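Local coordinates for probable sulfate-binding lipoprotein SubI (Mycobacterium tuberculosis, PDB 6DDN), which probably binds sulfate outside the cytoplasmic membrane and carries it for uptake, as a solute-binding lipoprotein of a sulfate transport system, at residues 108-113 with 261-266; 166-171 with 231-236; 255-260 with 318-323. All blocks are in the same frame, centred on the assembly; numbering follows the deposited sequence.

How the interactions relate
From the N terminus, 108-113 leaves the end of strand 106-108, and the loop it opens is closed by 261-266, some 150 residues later. Within that loop, interaction 2 opens and closes: 166-171 meets 231-236 after three intervening helices. Interaction 3 opens at 255-260, just before interaction 1 closes, and ends at 318-323, so these two cross, whereas interactions 2 and 3 follow in series. Strand 257-267 serves interactions 1 and 3, tying strand 106-108 with its following loop, and strand 318-320, into the mixed sheet that interaction 2 joins through strands 167-168 and 232-236. Interactions 1 and 2 also touch: S110 OG lies 2.7 Å from Y236 OH, a probable hydrogen bond beside a bound sulfate.

Interaction 1. Residues 108-113 with 261-266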
loop_
_atom_site.group_PDB
_atom_site.type_symbol
_atom_site.label_atom_id
_atom_site.label_comp_id
_atom_site.label_asym_id
_atom_site.label_seq_id
_atom_site.Cartn_x
_atom_site.Cartn_y
_atom_site.Cartn_z
ATOM N N ASN A 108 7.086 6.409 -4.999
ATOM C CA ASN A 108 5.762 6.157 -4.432
ATOM C C ASN A 108 5.814 4.752 -3.843
ATOM O O ASN A 108 5.715 3.764 -4.574
ATOM C CB ASN A 108 4.665 6.288 -5.479
ATOM C CG ASN A 108 3.316 5.824 -4.968
ATOM O OD1 ASN A 108 2.637 5.019 -5.606
ATOM N ND2 ASN A 108 2.920 6.330 -3.807
ATOM N N PHE A 109 5.976 4.665 -2.529
ATOM C CA PHE A 109 6.244 3.396 -1.876
ATOM C C PHE A 109 5.073 2.983 -0.995
ATOM O O PHE A 109 4.169 3.768 -0.702
ATOM C CB PHE A 109 7.543 3.480 -1.069
ATOM C CG PHE A 109 8.769 3.586 -1.926
ATOM C CD1 PHE A 109 8.824 2.942 -3.152
ATOM C CD2 PHE A 109 9.859 4.339 -1.520
ATOM C CE1 PHE A 109 9.947 3.036 -3.955
ATOM C CE2 PHE A 109 10.986 4.438 -2.319
ATOM C CZ PHE A 109 11.028 3.786 -3.539
ATOM N N SER A 110 5.097 1.712 -0.591
ATOM C CA SER A 110 4.006 1.163 0.206
ATOM C C SER A 110 3.946 1.802 1.585
ATOM O O SER A 110 2.857 2.097 2.091
ATOM C CB SER A 110 4.163 -0.352 0.330
ATOM O OG SER A 110 3.245 -0.885 1.267
ATOM N N VAL A 111 5.101 2.023 2.209
ATOM C CA VAL A 111 5.167 2.487 3.587
ATOM C C VAL A 111 6.156 3.640 3.692
ATOM O O VAL A 111 7.116 3.736 2.920
ATOM C CB VAL A 111 5.559 1.344 4.547
ATOM C CG1 VAL A 111 4.477 0.276 4.576
ATOM C CG2 VAL A 111 6.890 0.738 4.127
ATOM N N GLU A 112 5.912 4.517 4.666
ATOM C CA GLU A 112 6.790 5.666 4.878
ATOM C C GLU A 112 8.250 5.296 5.126
ATOM O O GLU A 112 9.128 6.024 4.629
ATOM C CB GLU A 112 6.246 6.518 6.033
ATOM C CG GLU A 112 7.094 7.740 6.371
ATOM C CD GLU A 112 8.155 7.450 7.415
ATOM O OE1 GLU A 112 9.125 8.231 7.511
ATOM O OE2 GLU A 112 8.023 6.438 8.134
ATOM N N PRO A 113 8.587 4.237 5.883
ATOM C CA PRO A 113 10.009 3.869 6.030
ATOM C C PRO A 113 10.768 3.784 4.717
ATOM O O PRO A 113 11.951 4.147 4.665
ATOM C CB PRO A 113 9.938 2.503 6.718
ATOM C CG PRO A 113 8.685 2.548 7.494
ATOM C CD PRO A 113 7.728 3.454 6.792
ATOM N N ILE A 261 -4.030 1.976 5.544
ATOM C CA ILE A 261 -2.854 1.980 4.685
ATOM C C ILE A 261 -2.673 3.379 4.115
ATOM O O ILE A 261 -3.617 3.965 3.572
ATOM C CB ILE A 261 -2.992 0.939 3.563
ATOM C CG1 ILE A 261 -3.146 -0.461 4.159
ATOM C CG2 ILE A 261 -1.800 1.008 2.616
ATOM C CD1 ILE A 261 -3.133 -1.572 3.128
ATOM N N GLU A 262 -1.465 3.923 4.251
ATOM C CA GLU A 262 -1.128 5.246 3.736
ATOM C C GLU A 262 0.123 5.121 2.880
ATOM O O GLU A 262 1.195 4.788 3.395
ATOM C CB GLU A 262 -0.907 6.248 4.872
ATOM C CG GLU A 262 -2.093 6.401 5.809
ATOM C CD GLU A 262 -1.913 7.544 6.788
ATOM O OE1 GLU A 262 -2.608 8.573 6.639
ATOM O OE2 GLU A 262 -1.072 7.416 7.702
ATOM N N ASN A 263 -0.013 5.394 1.583
ATOM C CA ASN A 263 1.072 5.179 0.638
ATOM C C ASN A 263 1.757 6.499 0.320
ATOM O O ASN A 263 1.155 7.351 -0.351
ATOM C CB ASN A 263 0.540 4.532 -0.637
ATOM C CG ASN A 263 -0.188 3.232 -0.364
ATOM O OD1 ASN A 263 -1.377 3.101 -0.651
ATOM N ND2 ASN A 263 0.523 2.263 0.201
ATOM N N PRO A 264 2.993 6.713 0.761
ATOM C CA PRO A 264 3.649 8.007 0.550
ATOM C C PRO A 264 4.176 8.185 -0.868
ATOM O O PRO A 264 4.469 7.229 -1.591
ATOM C CB PRO A 264 4.803 7.983 1.558
ATOM C CG PRO A 264 5.104 6.531 1.736
ATOM C CD PRO A 264 3.791 5.813 1.611
ATOM N N LEU A 265 4.305 9.457 -1.245
ATOM C CA LEU A 265 4.851 9.868 -2.530
ATOM C C LEU A 265 5.759 11.067 -2.308
ATOM O O LEU A 265 5.413 11.983 -1.558
ATOM C CB LEU A 265 3.739 10.230 -3.525
ATOM C CG LEU A 265 4.125 11.024 -4.776
ATOM C CD1 LEU A 265 4.636 10.104 -5.875
ATOM C CD2 LEU A 265 2.941 11.844 -5.269
ATOM N N ALA A 266 6.918 11.059 -2.960
ATOM C CA ALA A 266 7.876 12.142 -2.806
ATOM C C ALA A 266 8.659 12.315 -4.097
ATOM O O ALA A 266 8.846 11.365 -4.862
ATOM C CB ALA A 266 8.833 11.884 -1.638
#
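N108 and P264 meet because the asparagine carries CG opposite its own backbone N (chi1 171°), which brings its amide up to the proline carbonyl. N263 uses another rotation, CG beside the backbone N (chi1 -56°), which points its amide toward S110. The resulting bonds are N108 ND2 to P264 O, 2.8 Å, and N263 ND2 to S110 O, 3.0 Å. A third, from F109 N to P264 O at 3.1 Å, joins the backbones. The two donors on P264 O come from opposite faces of its plane, ND2 standing well above it (52°) and the F109 N-H tilted much less. On the apolar side, N108 CB rests 3.8 Å from L265 CD1, in the non-hydrogen-bonded pair N108-L265 where strand 106-108 meets strand 257-267 antiparallel. The proline ring lies against the backbone of the loop that leads to helix 113-120, its CD 3.1 Å from F109 O and its CG 3.6 Å from V111 O. N108 OD1 is held by W66, and S110 O also accepts from W180, which extends both links into the surrounding fold. The S110 side chain, bonded to Y236, lies about 3 Å from a sulfate. Since P264 has no N-H to offer F109 O, regular strand pairing lapses here; the two asparagine amides supply side-chain bonds across this buried junction, while the proline carbonyl is doubly gripped.

Interaction 2. Residues 166-171 with 231-236; sequences EVITPS and DVLISY. With SO4 (sulfate ion), chain C.
V167 and I234 form the apolar centre: V167 CG1 touches I234 CD1 at 3.5 Å, the two branches meeting at a slant. On the same face V167 and V232 run side by side, pointing the same way, with V167 CG2 3.7 Å from V232 CG1. The other face carries I168 and L233, whose CG2 and CD1, respectively, lie 3.8 Å apart. This distribution follows the parallel register, V167 opposite V232 and I168 opposite L233. Outward from the side chains come the backbone bonds. I168 N gives to V232 O at 2.8 Å, almost straight (171°), and I168 O accepts from I234 N at 3.0 Å. At the polar edge, D231 sets CG beside its own backbone N (chi1 -52°), from where OD1 takes the N-H of E166 at 2.9 Å on its anti side, 21° out of the carboxylate plane. E166 O in turn accepts from D231 N and, weakly, from V232 N, so the start of the pairing is clasped from both directions. At the far end Y236, in the N-cap position of helix 237-245, sends its OH to sulfate O2 at 2.8 Å; S175, S177, G218 and A60 also bind the ion, consistent with the substrate site of this family. Around the pair, strand 138-147 runs antiparallel along the other edge of 232-236, while helix 218-227 packs V224, F225 and A221 against I168 and L233.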
loop_
_atom_site.group_PDB
_atom_site.type_symbol
_atom_site.label_atom_id
_atom_site.label_comp_id
_atom_site.label_asym_id
_atom_site.label_seq_id
_atom_site.Cartn_x
_atom_site.Cartn_y
_atom_site.Cartn_z
ATOM N N GLU A 166 -4.549 -21.686 5.093
ATOM C CA GLU A 166 -3.259 -21.121 4.726
ATOM C C GLU A 166 -3.441 -19.665 4.333
ATOM O O GLU A 166 -4.278 -19.344 3.483
ATOM C CB GLU A 166 -2.599 -21.882 3.575
ATOM C CG GLU A 166 -1.288 -21.228 3.148
ATOM C CD GLU A 166 -0.711 -21.801 1.874
ATOM O OE1 GLU A 166 -1.380 -22.637 1.228
ATOM O OE2 GLU A 166 0.423 -21.411 1.519
ATOM N N VAL A 167 -2.650 -18.795 4.948
ATOM C CA VAL A 167 -2.679 -17.367 4.675
ATOM C C VAL A 167 -1.556 -17.039 3.705
ATOM O O VAL A 167 -0.412 -17.476 3.895
ATOM C CB VAL A 167 -2.542 -16.552 5.971
ATOM C CG1 VAL A 167 -2.300 -15.088 5.653
ATOM C CG2 VAL A 167 -3.781 -16.728 6.837
ATOM N N ILE A 168 -1.878 -16.283 2.661
ATOM C CA ILE A 168 -0.890 -15.778 1.719
ATOM C C ILE A 168 -0.596 -14.331 2.082
ATOM O O ILE A 168 -1.501 -13.486 2.081
ATOM C CB ILE A 168 -1.379 -15.898 0.268
ATOM C CG1 ILE A 168 -1.787 -17.338 -0.038
ATOM C CG2 ILE A 168 -0.299 -15.437 -0.695
ATOM C CD1 ILE A 168 -0.693 -18.350 0.225
ATOM N N THR A 169 0.667 -14.044 2.405
ATOM C CA THR A 169 1.114 -12.698 2.729
ATOM C C THR A 169 2.601 -12.609 2.413
ATOM O O THR A 169 3.336 -13.579 2.649
ATOM C CB THR A 169 0.855 -12.339 4.199
ATOM O OG1 THR A 169 1.369 -11.032 4.480
ATOM C CG2 THR A 169 1.503 -13.353 5.131
ATOM N N PRO A 170 3.069 -11.482 1.869
ATOM C CA PRO A 170 4.476 -11.397 1.451
ATOM C C PRO A 170 5.457 -11.285 2.610
ATOM O O PRO A 170 5.075 -11.369 3.782
ATOM C CB PRO A 170 4.503 -10.138 0.575
ATOM C CG PRO A 170 3.368 -9.321 1.063
ATOM C CD PRO A 170 2.301 -10.295 1.465
ATOM N N SER A 171 6.734 -11.094 2.277
ATOM C CA SER A 171 7.845 -11.033 3.222
ATOM C C SER A 171 8.092 -9.592 3.653
ATOM O O SER A 171 8.160 -8.701 2.797
ATOM C CB SER A 171 9.110 -11.604 2.598
ATOM O OG SER A 171 10.143 -11.725 3.559
ATOM N N ASP A 231 -5.756 -20.090 1.114
ATOM C CA ASP A 231 -7.194 -19.900 1.256
ATOM C C ASP A 231 -7.599 -18.445 1.430
ATOM O O ASP A 231 -8.723 -18.079 1.072
ATOM C CB ASP A 231 -7.718 -20.708 2.447
ATOM C CG ASP A 231 -7.293 -22.158 2.390
ATOM O OD1 ASP A 231 -6.577 -22.608 3.310
ATOM O OD2 ASP A 231 -7.668 -22.844 1.417
ATOM N N VAL A 232 -6.720 -17.608 1.972
ATOM C CA VAL A 232 -7.000 -16.189 2.153
ATOM C C VAL A 232 -5.706 -15.418 1.936
ATOM O O VAL A 232 -4.656 -15.791 2.471
ATOM C CB VAL A 232 -7.592 -15.892 3.545
ATOM C CG1 VAL A 232 -6.783 -16.588 4.628
ATOM C CG2 VAL A 232 -7.659 -14.390 3.794
ATOM N N LEU A 233 -5.776 -14.361 1.137
ATOM C CA LEU A 233 -4.635 -13.504 0.850
ATOM C C LEU A 233 -4.867 -12.150 1.504
ATOM O O LEU A 233 -5.825 -11.446 1.163
ATOM C CB LEU A 233 -4.437 -13.348 -0.659
ATOM C CG LEU A 233 -3.713 -12.085 -1.133
ATOM C CD1 LEU A 233 -2.219 -12.199 -0.883
ATOM C CD2 LEU A 233 -3.999 -11.814 -2.602
ATOM N N ILE A 234 -4.004 -11.792 2.450
ATOM C CA ILE A 234 -4.041 -10.460 3.041
ATOM C C ILE A 234 -3.421 -9.483 2.055
ATOM O O ILE A 234 -2.296 -9.688 1.586
ATOM C CB ILE A 234 -3.307 -10.436 4.390
ATOM C CG1 ILE A 234 -3.530 -11.743 5.149
ATOM C CG2 ILE A 234 -3.785 -9.271 5.226
ATOM C CD1 ILE A 234 -2.969 -11.725 6.558
ATOM N N SER A 235 -4.153 -8.422 1.727
ATOM C CA SER A 235 -3.751 -7.554 0.629
ATOM C C SER A 235 -4.383 -6.182 0.813
ATOM O O SER A 235 -5.205 -5.968 1.707
ATOM C CB SER A 235 -4.153 -8.160 -0.719
ATOM O OG SER A 235 -3.690 -7.367 -1.796
ATOM N N TYR A 236 -3.976 -5.251 -0.047
ATOM C CA TYR A 236 -4.627 -3.951 -0.100
ATOM C C TYR A 236 -6.049 -4.100 -0.626
ATOM O O TYR A 236 -6.352 -4.990 -1.424
ATOM C CB TYR A 236 -3.870 -2.979 -1.011
ATOM C CG TYR A 236 -2.373 -2.878 -0.811
ATOM C CD1 TYR A 236 -1.514 -3.839 -1.327
ATOM C CD2 TYR A 236 -1.817 -1.793 -0.148
ATOM C CE1 TYR A 236 -0.147 -3.736 -1.161
ATOM C CE2 TYR A 236 -0.450 -1.681 0.022
ATOM C CZ TYR A 236 0.379 -2.657 -0.487
ATOM O OH TYR A 236 1.741 -2.549 -0.321
HETATM S S SO4 C . 4.518 -4.068 -1.895
HETATM O O1 SO4 C . 5.394 -3.414 -2.863
HETATM O O2 SO4 C . 3.129 -3.905 -2.317
HETATM O O3 SO4 C . 4.835 -5.490 -1.818
HETATM O O4 SO4 C . 4.710 -3.459 -0.583
#

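Interaction 3. Residues 255-260 with 318-323; sequences PPQTFK and KLWTIA. With SO4 (sulfate ion), chain G; SO4 (sulfate ion), chain H.
Q257 and W320 lie side by side and point the same way. The glutamine sets CG beside its backbone N (chi1 -55°) and then extends, which carries OE1 to the indole edge. There W320 NE1 gives it a hydrogen bond of 2.7 Å, with the oxygen close to the ring plane although amide and ring are turned 37° apart. F259 is less regular: its chi1 of -148° falls away from the staggered positions. Its side chain crosses that of W320 at about a right angle, with F259 CD1 3.5 Å from W320 CB, and F259 CZ reaches I322 CD1 at 3.9 Å. K318 sets CG opposite its backbone N, which lays CG over one face of the indole, off-centre toward the rim; the chain then bends at the next torsion. Helix 177-190 covers this face through A184, A187 and A188. On the face of T258 and L319, the stretched K260 packs CB on L319 CG at 3.7 Å. Between these two layers strands 257-267 and 318-320 pair in parallel, T258 N binding K318 O at 3.0 Å and W320 N binding T258 O at 2.8 Å, while T258 OG1 turns to V142 O. O1 of sulfate G, probably a crystallisation ion, takes the N-H of Q257 at 3.1 Å. Chemically, the indole N-H of the buried W320 is satisfied by the side-chain oxygen of Q257, a bond that should help hold indole and amide in their observed rotations. W320 O has a double role, accepting from K260 N while lying over the F259 ring, toward its rim.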
loop_
_atom_site.group_PDB
_atom_site.type_symbol
_atom_site.label_atom_id
_atom_site.label_comp_id
_atom_site.label_asym_id
_atom_site.label_seq_id
_atom_site.Cartn_x
_atom_site.Cartn_y
_atom_site.Cartn_z
ATOM N N PRO A 255 -11.950 -7.357 7.572
ATOM C CA PRO A 255 -12.262 -7.711 8.952
ATOM C C PRO A 255 -12.823 -6.514 9.689
ATOM O O PRO A 255 -12.567 -5.355 9.309
ATOM C CB PRO A 255 -10.901 -8.141 9.522
ATOM C CG PRO A 255 -9.894 -7.476 8.649
ATOM C CD PRO A 255 -10.509 -7.448 7.283
ATOM N N PRO A 256 -13.620 -6.743 10.738
ATOM C CA PRO A 256 -14.202 -5.607 11.476
ATOM C C PRO A 256 -13.162 -4.609 11.955
ATOM O O PRO A 256 -13.394 -3.396 11.883
ATOM C CB PRO A 256 -14.925 -6.291 12.644
ATOM C CG PRO A 256 -15.235 -7.660 12.139
ATOM C CD PRO A 256 -14.077 -8.040 11.265
ATOM N N GLN A 257 -12.020 -5.086 12.434
ATOM C CA GLN A 257 -10.878 -4.235 12.732
ATOM C C GLN A 257 -9.843 -4.409 11.630
ATOM O O GLN A 257 -9.458 -5.538 11.307
ATOM C CB GLN A 257 -10.263 -4.575 14.091
ATOM C CG GLN A 257 -11.237 -4.534 15.256
ATOM C CD GLN A 257 -10.530 -4.498 16.597
ATOM O OE1 GLN A 257 -9.682 -3.641 16.842
ATOM N NE2 GLN A 257 -10.871 -5.437 17.473
ATOM N N THR A 258 -9.410 -3.296 11.045
ATOM C CA THR A 258 -8.387 -3.316 10.012
ATOM C C THR A 258 -7.482 -2.108 10.197
ATOM O O THR A 258 -7.734 -1.236 11.035
ATOM C CB THR A 258 -8.999 -3.329 8.607
ATOM O OG1 THR A 258 -7.985 -3.647 7.646
ATOM C CG2 THR A 258 -9.597 -1.974 8.272
ATOM N N PHE A 259 -6.413 -2.062 9.405
ATOM C CA PHE A 259 -5.401 -1.024 9.509
ATOM C C PHE A 259 -5.509 -0.051 8.343
ATOM O O PHE A 259 -5.826 -0.448 7.217
ATOM C CB PHE A 259 -3.996 -1.623 9.549
ATOM C CG PHE A 259 -3.024 -0.819 10.359
ATOM C CD1 PHE A 259 -2.937 -0.996 11.729
ATOM C CD2 PHE A 259 -2.207 0.121 9.753
ATOM C CE1 PHE A 259 -2.051 -0.255 12.482
ATOM C CE2 PHE A 259 -1.318 0.867 10.499
ATOM C CZ PHE A 259 -1.239 0.678 11.867
ATOM N N LYS A 260 -5.239 1.220 8.621
ATOM C CA LYS A 260 -5.287 2.257 7.597
ATOM C C LYS A 260 -3.969 2.277 6.835
ATOM O O LYS A 260 -2.913 2.561 7.412
ATOM C CB LYS A 260 -5.565 3.619 8.229
ATOM C CG LYS A 260 -5.723 4.748 7.222
ATOM C CD LYS A 260 -5.419 6.095 7.857
ATOM C CE LYS A 260 -6.073 7.231 7.088
ATOM N NZ LYS A 260 -5.930 8.537 7.795
ATOM N N LYS A 318 -13.353 -0.632 13.168
ATOM C CA LYS A 318 -12.219 0.034 13.796
ATOM C C LYS A 318 -11.106 0.187 12.772
ATOM O O LYS A 318 -10.605 -0.814 12.248
ATOM C CB LYS A 318 -11.725 -0.751 15.009
ATOM C CG LYS A 318 -10.536 -0.113 15.700
ATOM C CD LYS A 318 -10.883 1.282 16.183
ATOM C CE LYS A 318 -9.755 1.886 16.993
ATOM N NZ LYS A 318 -10.116 3.241 17.491
ATOM N N LEU A 319 -10.722 1.429 12.493
ATOM C CA LEU A 319 -9.636 1.735 11.563
ATOM C C LEU A 319 -8.403 2.100 12.382
ATOM O O LEU A 319 -8.289 3.218 12.892
ATOM C CB LEU A 319 -10.032 2.863 10.615
ATOM C CG LEU A 319 -9.047 3.133 9.475
ATOM C CD1 LEU A 319 -8.919 1.907 8.583
ATOM C CD2 LEU A 319 -9.465 4.353 8.665
ATOM N N TRP A 320 -7.483 1.150 12.513
ATOM C CA TRP A 320 -6.231 1.399 13.211
ATOM C C TRP A 320 -5.266 2.151 12.305
ATOM O O TRP A 320 -5.174 1.875 11.106
ATOM C CB TRP A 320 -5.602 0.081 13.665
ATOM C CG TRP A 320 -6.388 -0.636 14.718
ATOM C CD1 TRP A 320 -7.075 -1.807 14.575
ATOM C CD2 TRP A 320 -6.567 -0.231 16.081
ATOM N NE1 TRP A 320 -7.671 -2.155 15.763
ATOM C CE2 TRP A 320 -7.374 -1.203 16.704
ATOM C CE3 TRP A 320 -6.123 0.860 16.835
ATOM C CZ2 TRP A 320 -7.747 -1.117 18.043
ATOM C CZ3 TRP A 320 -6.493 0.943 18.165
ATOM C CH2 TRP A 320 -7.297 -0.040 18.755
ATOM N N THR A 321 -4.546 3.107 12.885
ATOM C CA THR A 321 -3.566 3.900 12.159
ATOM C C THR A 321 -2.195 3.753 12.804
ATOM O O THR A 321 -2.071 3.369 13.971
ATOM C CB THR A 321 -3.961 5.383 12.120
ATOM O OG1 THR A 321 -3.869 5.938 13.438
ATOM C CG2 THR A 321 -5.382 5.541 11.608
ATOM N N ILE A 322 -1.158 4.071 12.023
ATOM C CA ILE A 322 0.206 4.011 12.543
ATOM C C ILE A 322 0.381 4.980 13.704
ATOM O O ILE A 322 1.222 4.760 14.584
ATOM C CB ILE A 322 1.225 4.276 11.413
ATOM C CG1 ILE A 322 2.525 3.513 11.672
ATOM C CG2 ILE A 322 1.514 5.765 11.264
ATOM C CD1 ILE A 322 2.389 2.019 11.522
ATOM N N ALA A 323 -0.415 6.051 13.741
ATOM C CA ALA A 323 -0.343 6.987 14.856
ATOM C C ALA A 323 -0.894 6.371 16.136
ATOM O O ALA A 323 -0.459 6.735 17.234
ATOM C CB ALA A 323 -1.095 8.272 14.515
HETATM S S SO4 G . -11.505 -8.599 14.178
HETATM O O1 SO4 G . -10.668 -7.603 13.526
HETATM O O2 SO4 G . -11.561 -9.783 13.334
HETATM O O3 SO4 G . -10.936 -8.959 15.474
HETATM O O4 SO4 G . -12.844 -8.049 14.361
HETATM S S SO4 H . -12.467 4.326 13.572
HETATM O O1 SO4 H . -11.949 5.487 12.848
HETATM O O2 SO4 H . -13.588 3.749 12.827
HETATM O O3 SO4 H . -11.409 3.327 13.713
HETATM O O4 SO4 H . -12.915 4.738 14.904
#